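Local coordinates for regulator of nonsense transcripts 2 (Homo sapiens, PDB 4CEM), which acts in nonsense-mediated mRNA decay as the factor UPF2, which carries three MIF4G domains, the first of them described here, at residues 6-9 and 10-14; 22-25 and 26-29; 190-193 and 194-198. All coordinates share one frame; numbering follows the deposited sequence.

Overall arrangement
The three contacts are local, each a single run of alpha helix, and they follow one another along the chain. Interactions 1 and 2 share helix 6-33, with centres about 23 Å apart and nearest atoms about 9 Å apart. Interaction 1 is at the surface, its centre about 24 Å from the centre of the chain, whereas interaction 3, in helix 189-204, is buried, its centre about 5 Å from that point. Interactions 1 and 3 do not touch, their nearest atoms being about 8 Å apart. Interactions 2 and 3 do meet: Arg25 NH2 lies 2.6 Å from His198 O, a probable hydrogen bond that ties the N-terminal helix to the helical core.

Interaction 1. Residues 6-9 and 10-14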
# COMPACT_ATOMS: atom_id res chain seq x y z
N LYS A 6 -5.98 22.94 -17.84
CA LYS A 6 -5.72 21.54 -17.50
C LYS A 6 -5.42 21.36 -16.01
O LYS A 6 -5.95 20.45 -15.37
CB LYS A 6 -4.55 21.00 -18.33
CG LYS A 6 -4.20 19.55 -18.06
CD LYS A 6 -3.50 18.87 -19.23
CE LYS A 6 -3.56 17.35 -19.12
NZ LYS A 6 -3.05 16.65 -20.34
N GLU A 7 -4.57 22.22 -15.47
CA GLU A 7 -4.15 22.15 -14.07
C GLU A 7 -5.32 22.18 -13.07
O GLU A 7 -5.27 21.53 -12.03
CB GLU A 7 -3.18 23.28 -13.75
CG GLU A 7 -2.22 22.95 -12.63
CD GLU A 7 -1.60 24.19 -12.00
OE1 GLU A 7 -1.47 25.22 -12.69
OE2 GLU A 7 -1.23 24.12 -10.80
N LYS A 8 -6.36 22.93 -13.39
CA LYS A 8 -7.53 22.99 -12.52
C LYS A 8 -8.32 21.68 -12.54
O LYS A 8 -8.81 21.23 -11.51
CB LYS A 8 -8.43 24.19 -12.88
CG LYS A 8 -9.73 24.24 -12.09
CD LYS A 8 -10.31 25.65 -12.00
CE LYS A 8 -11.48 25.69 -11.03
NZ LYS A 8 -11.83 27.07 -10.59
N GLU A 9 -8.44 21.06 -13.71
CA GLU A 9 -9.24 19.83 -13.83
C GLU A 9 -8.59 18.67 -13.09
O GLU A 9 -9.29 17.85 -12.49
CB GLU A 9 -9.49 19.49 -15.30
CG GLU A 9 -10.46 20.45 -15.97
CD GLU A 9 -10.75 20.11 -17.43
OE1 GLU A 9 -9.83 19.62 -18.13
OE2 GLU A 9 -11.89 20.34 -17.89
N GLU A 10 -7.27 18.61 -13.13
CA GLU A 10 -6.53 17.61 -12.37
C GLU A 10 -6.73 17.80 -10.87
O GLU A 10 -6.92 16.83 -10.14
CB GLU A 10 -5.05 17.65 -12.72
CG GLU A 10 -4.73 17.02 -14.07
CD GLU A 10 -3.40 17.48 -14.65
OE1 GLU A 10 -2.55 18.02 -13.89
OE2 GLU A 10 -3.21 17.30 -15.87
N SER A 11 -6.70 19.06 -10.42
CA SER A 11 -6.90 19.38 -9.01
C SER A 11 -8.31 19.01 -8.54
O SER A 11 -8.48 18.46 -7.45
CB SER A 11 -6.63 20.86 -8.74
OG SER A 11 -5.26 21.17 -8.90
N ILE A 12 -9.31 19.30 -9.35
CA ILE A 12 -10.67 18.88 -9.02
C ILE A 12 -10.75 17.36 -8.91
O ILE A 12 -11.40 16.84 -8.02
CB ILE A 12 -11.69 19.42 -10.04
CG1 ILE A 12 -11.98 20.89 -9.75
CG2 ILE A 12 -12.99 18.63 -10.00
CD1 ILE A 12 -12.71 21.58 -10.87
N GLN A 13 -10.07 16.65 -9.81
CA GLN A 13 -10.04 15.19 -9.74
C GLN A 13 -9.38 14.70 -8.46
O GLN A 13 -9.95 13.87 -7.75
CB GLN A 13 -9.33 14.57 -10.96
CG GLN A 13 -10.27 14.21 -12.10
CD GLN A 13 -11.26 13.11 -11.73
OE1 GLN A 13 -10.86 12.04 -11.27
NE2 GLN A 13 -12.55 13.38 -11.93
N LEU A 14 -8.19 15.20 -8.16
CA LEU A 14 -7.51 14.84 -6.92
C LEU A 14 -8.47 15.03 -5.75
O LEU A 14 -8.80 14.08 -5.03
CB LEU A 14 -6.26 15.71 -6.74
CG LEU A 14 -5.26 15.34 -5.64
CD1 LEU A 14 -4.51 14.05 -5.98
CD2 LEU A 14 -4.29 16.48 -5.39
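Lys6 and Glu10, Glu7 and Ser11, and Lys8 and Ile12 pair one helical turn apart in a local contact at the first turns of helix 6-33, at the surface of this all-helical chain. The backbone makes regular i to i+4 hydrogen bonds: Glu10 N gives to Lys6 O at 3.2 Å, Ile12 N to Lys8 O at 2.9 Å and Gln13 N to Glu9 O at 3.0 Å. Glu7 O takes two donors from a single residue. Ser11 N reaches it at 3.3 Å and Ser11 OG at 3.2 Å, and the two arrive from opposite faces of the carbonyl plane. The serine hydroxyl can do this because OG stands beside its own backbone N (chi1 -68°), which turns it back toward the preceding turn. On another side of the helix the extended chains of Lys6 and Glu10 cross at a slant. Glu10 OE2 lies against the Lys6 methylenes, 3.3 Å from CE, while the charged ends stay farther apart, with NZ 4.5 Å from the same oxygen. Lys8 and Ile12 meet more loosely, CG of the lysine facing the CD1 methyl of the isoleucine at 4.2 Å. Glu7 directs its carboxylate outside the turn, where OE1 forms a salt bridge with Lys217. Ser11 packs on Ala214 and Phe218 of helix 209-218, and Lys8 also touches Phe218. The chemistry is thus divided by side. Toward helix 209-218, the small Ser11 keeps its polar atom satisfied by a carbonyl of its own helix although the residue is buried. For Lys6 and Glu10, opposite charges near one another, but not in a salt bridge, probably add a modest electrostatic attraction to the contact between their chains.

Interaction 2. Residues 22-25 and 26-29; sequences HHLR and KELR
An i to i+4 contact of an alpha helix, the N-terminal helix 6-33 of this MIF4G construct, places Leu24 beside Leu28 and His22 beside Lys26, with the main chain joined by regular alpha-helical bonds. Leu28 N gives an almost straight bond to Leu24 O (2.9 Å, 177°), and Lys26 N, Glu27 N and Arg29 N donate less straightly to His22 O, His23 O and Arg25 O. The two leucine side chains lie alongside one another and point the same way. With chi1 at -179° CG of Leu24 lies across from the backbone N, and chi2 near 52° then turns CD1 to Leu28 CG, 4.0 Å away; the same methyl is 4.1 Å from Leu28 CD1. Leu28 also packs on Val159 of a loop. An alanine here removes CG and both methyls, which would probably leave Leu24 CD1 without its partner in this turn and open a gap toward Val159. The polar ends serve partners beyond the turn: the guanidinium of the extended Arg25 is salt-bridged to Asp201, Asp202 and Glu155, which probably offset the cost of burying its charge, while Arg29, bent at chi3, bonds through NE to Ile158 O and through NH2 in a salt bridge to Asp164. His22, its ring against Pro223 and Pro224, runs beside Lys26, whose ammonium is salt-bridged to Glu226; Lys26 NZ approaches the imidazole obliquely, 4.2 Å from NE2.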
# COMPACT_ATOMS: atom_id res chain seq x y z
N HIS A 22 -12.26 9.27 1.47
CA HIS A 22 -12.51 9.61 2.86
C HIS A 22 -13.87 9.16 3.30
O HIS A 22 -14.02 8.51 4.34
CB HIS A 22 -12.36 11.11 3.06
CG HIS A 22 -12.72 11.59 4.44
ND1 HIS A 22 -11.87 11.50 5.48
CD2 HIS A 22 -13.87 12.18 4.93
CE1 HIS A 22 -12.46 12.00 6.58
NE2 HIS A 22 -13.68 12.41 6.24
N HIS A 23 -14.88 9.47 2.51
CA HIS A 23 -16.24 9.11 2.89
C HIS A 23 -16.41 7.63 3.02
O HIS A 23 -17.08 7.17 3.94
CB HIS A 23 -17.25 9.68 1.90
CG HIS A 23 -17.45 11.17 2.02
ND1 HIS A 23 -17.60 11.79 3.21
CD2 HIS A 23 -17.55 12.16 1.05
CE1 HIS A 23 -17.77 13.11 3.01
NE2 HIS A 23 -17.74 13.33 1.68
N LEU A 24 -15.80 6.86 2.12
CA LEU A 24 -15.91 5.40 2.17
C LEU A 24 -15.29 4.81 3.44
O LEU A 24 -15.90 3.99 4.13
CB LEU A 24 -15.26 4.75 0.94
CG LEU A 24 -15.33 3.22 0.89
CD1 LEU A 24 -16.77 2.76 1.07
CD2 LEU A 24 -14.73 2.70 -0.42
N ARG A 25 -14.07 5.24 3.72
CA ARG A 25 -13.35 4.79 4.90
C ARG A 25 -14.12 5.06 6.19
O ARG A 25 -14.16 4.23 7.10
CB ARG A 25 -11.98 5.47 4.96
CG ARG A 25 -10.99 4.95 3.95
CD ARG A 25 -9.66 5.67 4.07
NE ARG A 25 -8.70 5.18 3.09
CZ ARG A 25 -7.46 5.65 2.92
NH1 ARG A 25 -7.01 6.64 3.68
NH2 ARG A 25 -6.68 5.13 2.00
N LYS A 26 -14.72 6.25 6.26
CA LYS A 26 -15.46 6.71 7.43
C LYS A 26 -16.70 5.86 7.63
O LYS A 26 -17.10 5.55 8.75
CB LYS A 26 -15.88 8.16 7.21
CG LYS A 26 -16.05 8.98 8.47
CD LYS A 26 -14.71 9.43 9.03
CE LYS A 26 -14.90 10.42 10.17
NZ LYS A 26 -15.76 11.57 9.75
N GLU A 27 -17.31 5.47 6.52
CA GLU A 27 -18.54 4.70 6.51
C GLU A 27 -18.25 3.25 6.91
O GLU A 27 -18.90 2.70 7.78
CB GLU A 27 -19.15 4.78 5.10
CG GLU A 27 -20.61 4.36 4.99
CD GLU A 27 -21.00 3.92 3.58
OE1 GLU A 27 -20.33 4.33 2.60
OE2 GLU A 27 -22.00 3.17 3.45
N LEU A 28 -17.25 2.65 6.27
CA LEU A 28 -16.80 1.30 6.57
C LEU A 28 -16.27 1.13 7.99
O LEU A 28 -16.59 0.13 8.65
CB LEU A 28 -15.72 0.85 5.57
CG LEU A 28 -16.26 0.33 4.24
CD1 LEU A 28 -15.11 -0.15 3.37
CD2 LEU A 28 -17.28 -0.78 4.48
N ARG A 29 -15.47 2.08 8.45
CA ARG A 29 -14.94 2.03 9.82
C ARG A 29 -16.08 2.04 10.84
O ARG A 29 -16.03 1.31 11.83
CB ARG A 29 -13.95 3.19 10.08
CG ARG A 29 -13.68 3.53 11.55
CD ARG A 29 -12.47 4.44 11.73
NE ARG A 29 -11.25 3.64 11.78
CZ ARG A 29 -10.49 3.44 12.86
NH1 ARG A 29 -10.77 4.01 14.02
NH2 ARG A 29 -9.42 2.68 12.76

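Interaction 3. Residues 190-193 and 194-198; sequences SVVI and SFCRH
Ile193, Ser194 and Val192 carry most of this contact, a local one within a single helix, 189-204, close to the centre of the chain. Ile193 has CG1 anti to the carbonyl carbon (chi1 -68°), which leaves the CG2 methyl beside that carbon and directed along the helix toward the next turn. There it meets the guanidinium of Arg197, 3.4 Å from NH1, approaching it obliquely. The two side chains cross at an angle, and the bend of Arg197 at chi3 (-58°) brings NH1 near the isoleucine CG2. Between the same two residues, Arg197 N donates to Ile193 O, nearly straight at 172°. Ser194 contributes mainly through its backbone and CB: its N gives a 3.0 Å bond to Ser190 O, with the donor well above the carbonyl plane, and CB rests 3.3 Å from the same oxygen. Val192 O accepts from Cys196 N at 2.9 Å. The valine CG1 methyl lies 4.2 Å from Cys196 SG, an apolar pairing one turn along. Phe195 N bonds Val191 O at 3.1 Å, while the phenyl group leads away from the turn; Val192 O sits at the ring's edge, near its plane. Arg197 CG also lies over one face of the His198 ring, offset toward the rim. Different sides of the helix thus serve different neighbours. Ile193 packs on Asn296, Ser299 and Leu303 of helix 283-303, with Arg197 touching Ser299. Val192 and Cys196 meet Leu240 of helix 230-259. Val191 and Phe195 reach helix 143-158 at Ile143 and Leu150, and Phe195 and Val192 also reach helix 164-181, so side chains of this turn touch four helices in the interior of the MIF4G domain.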
# COMPACT_ATOMS: atom_id res chain seq x y z
N SER A 190 9.01 1.75 -4.76
CA SER A 190 7.65 1.75 -5.29
C SER A 190 6.63 1.20 -4.28
O SER A 190 5.46 1.58 -4.31
CB SER A 190 7.58 0.93 -6.58
OG SER A 190 7.66 -0.45 -6.28
N VAL A 191 7.08 0.31 -3.40
CA VAL A 191 6.23 -0.19 -2.32
C VAL A 191 5.93 0.92 -1.30
O VAL A 191 4.79 1.02 -0.82
CB VAL A 191 6.87 -1.42 -1.62
CG1 VAL A 191 6.17 -1.73 -0.31
CG2 VAL A 191 6.80 -2.62 -2.55
N VAL A 192 6.92 1.75 -0.99
CA VAL A 192 6.74 2.84 -0.03
C VAL A 192 5.91 3.97 -0.63
O VAL A 192 5.11 4.60 0.05
CB VAL A 192 8.09 3.41 0.45
CG1 VAL A 192 7.87 4.58 1.39
CG2 VAL A 192 8.89 2.32 1.14
N ILE A 193 6.10 4.22 -1.93
CA ILE A 193 5.36 5.25 -2.63
C ILE A 193 3.88 4.88 -2.71
O ILE A 193 3.01 5.69 -2.36
CB ILE A 193 5.93 5.49 -4.03
CG1 ILE A 193 7.33 6.11 -3.90
CG2 ILE A 193 5.02 6.40 -4.83
CD1 ILE A 193 8.18 5.99 -5.15
N SER A 194 3.60 3.65 -3.14
CA SER A 194 2.23 3.14 -3.22
C SER A 194 1.55 3.27 -1.87
O SER A 194 0.47 3.83 -1.76
CB SER A 194 2.21 1.68 -3.69
OG SER A 194 0.95 1.06 -3.44
N PHE A 195 2.20 2.76 -0.83
CA PHE A 195 1.68 2.86 0.53
C PHE A 195 1.35 4.31 0.90
O PHE A 195 0.30 4.59 1.48
CB PHE A 195 2.69 2.31 1.52
CG PHE A 195 2.33 2.57 2.95
CD1 PHE A 195 1.38 1.79 3.59
CD2 PHE A 195 2.92 3.61 3.66
CE1 PHE A 195 1.04 2.03 4.90
CE2 PHE A 195 2.58 3.86 4.97
CZ PHE A 195 1.64 3.06 5.60
N CYS A 196 2.28 5.22 0.59
CA CYS A 196 2.09 6.62 0.88
C CYS A 196 0.92 7.16 0.06
O CYS A 196 -0.03 7.70 0.61
CB CYS A 196 3.37 7.42 0.60
SG CYS A 196 4.61 7.25 1.91
N ARG A 197 1.00 6.98 -1.25
CA ARG A 197 -0.07 7.39 -2.15
C ARG A 197 -1.47 7.02 -1.63
O ARG A 197 -2.35 7.87 -1.56
CB ARG A 197 0.17 6.80 -3.55
CG ARG A 197 -1.04 6.84 -4.48
CD ARG A 197 -0.66 6.79 -5.96
NE ARG A 197 0.24 7.90 -6.31
CZ ARG A 197 1.54 7.79 -6.61
NH1 ARG A 197 2.16 6.61 -6.64
NH2 ARG A 197 2.22 8.90 -6.90
N HIS A 198 -1.65 5.76 -1.24
CA HIS A 198 -2.97 5.24 -0.91
C HIS A 198 -3.39 5.48 0.51
O HIS A 198 -4.53 5.85 0.74
CB HIS A 198 -3.06 3.76 -1.24
CG HIS A 198 -3.09 3.48 -2.73
ND1 HIS A 198 -4.22 3.57 -3.46
CD2 HIS A 198 -2.08 3.12 -3.62
CE1 HIS A 198 -3.95 3.28 -4.74
NE2 HIS A 198 -2.63 3.01 -4.84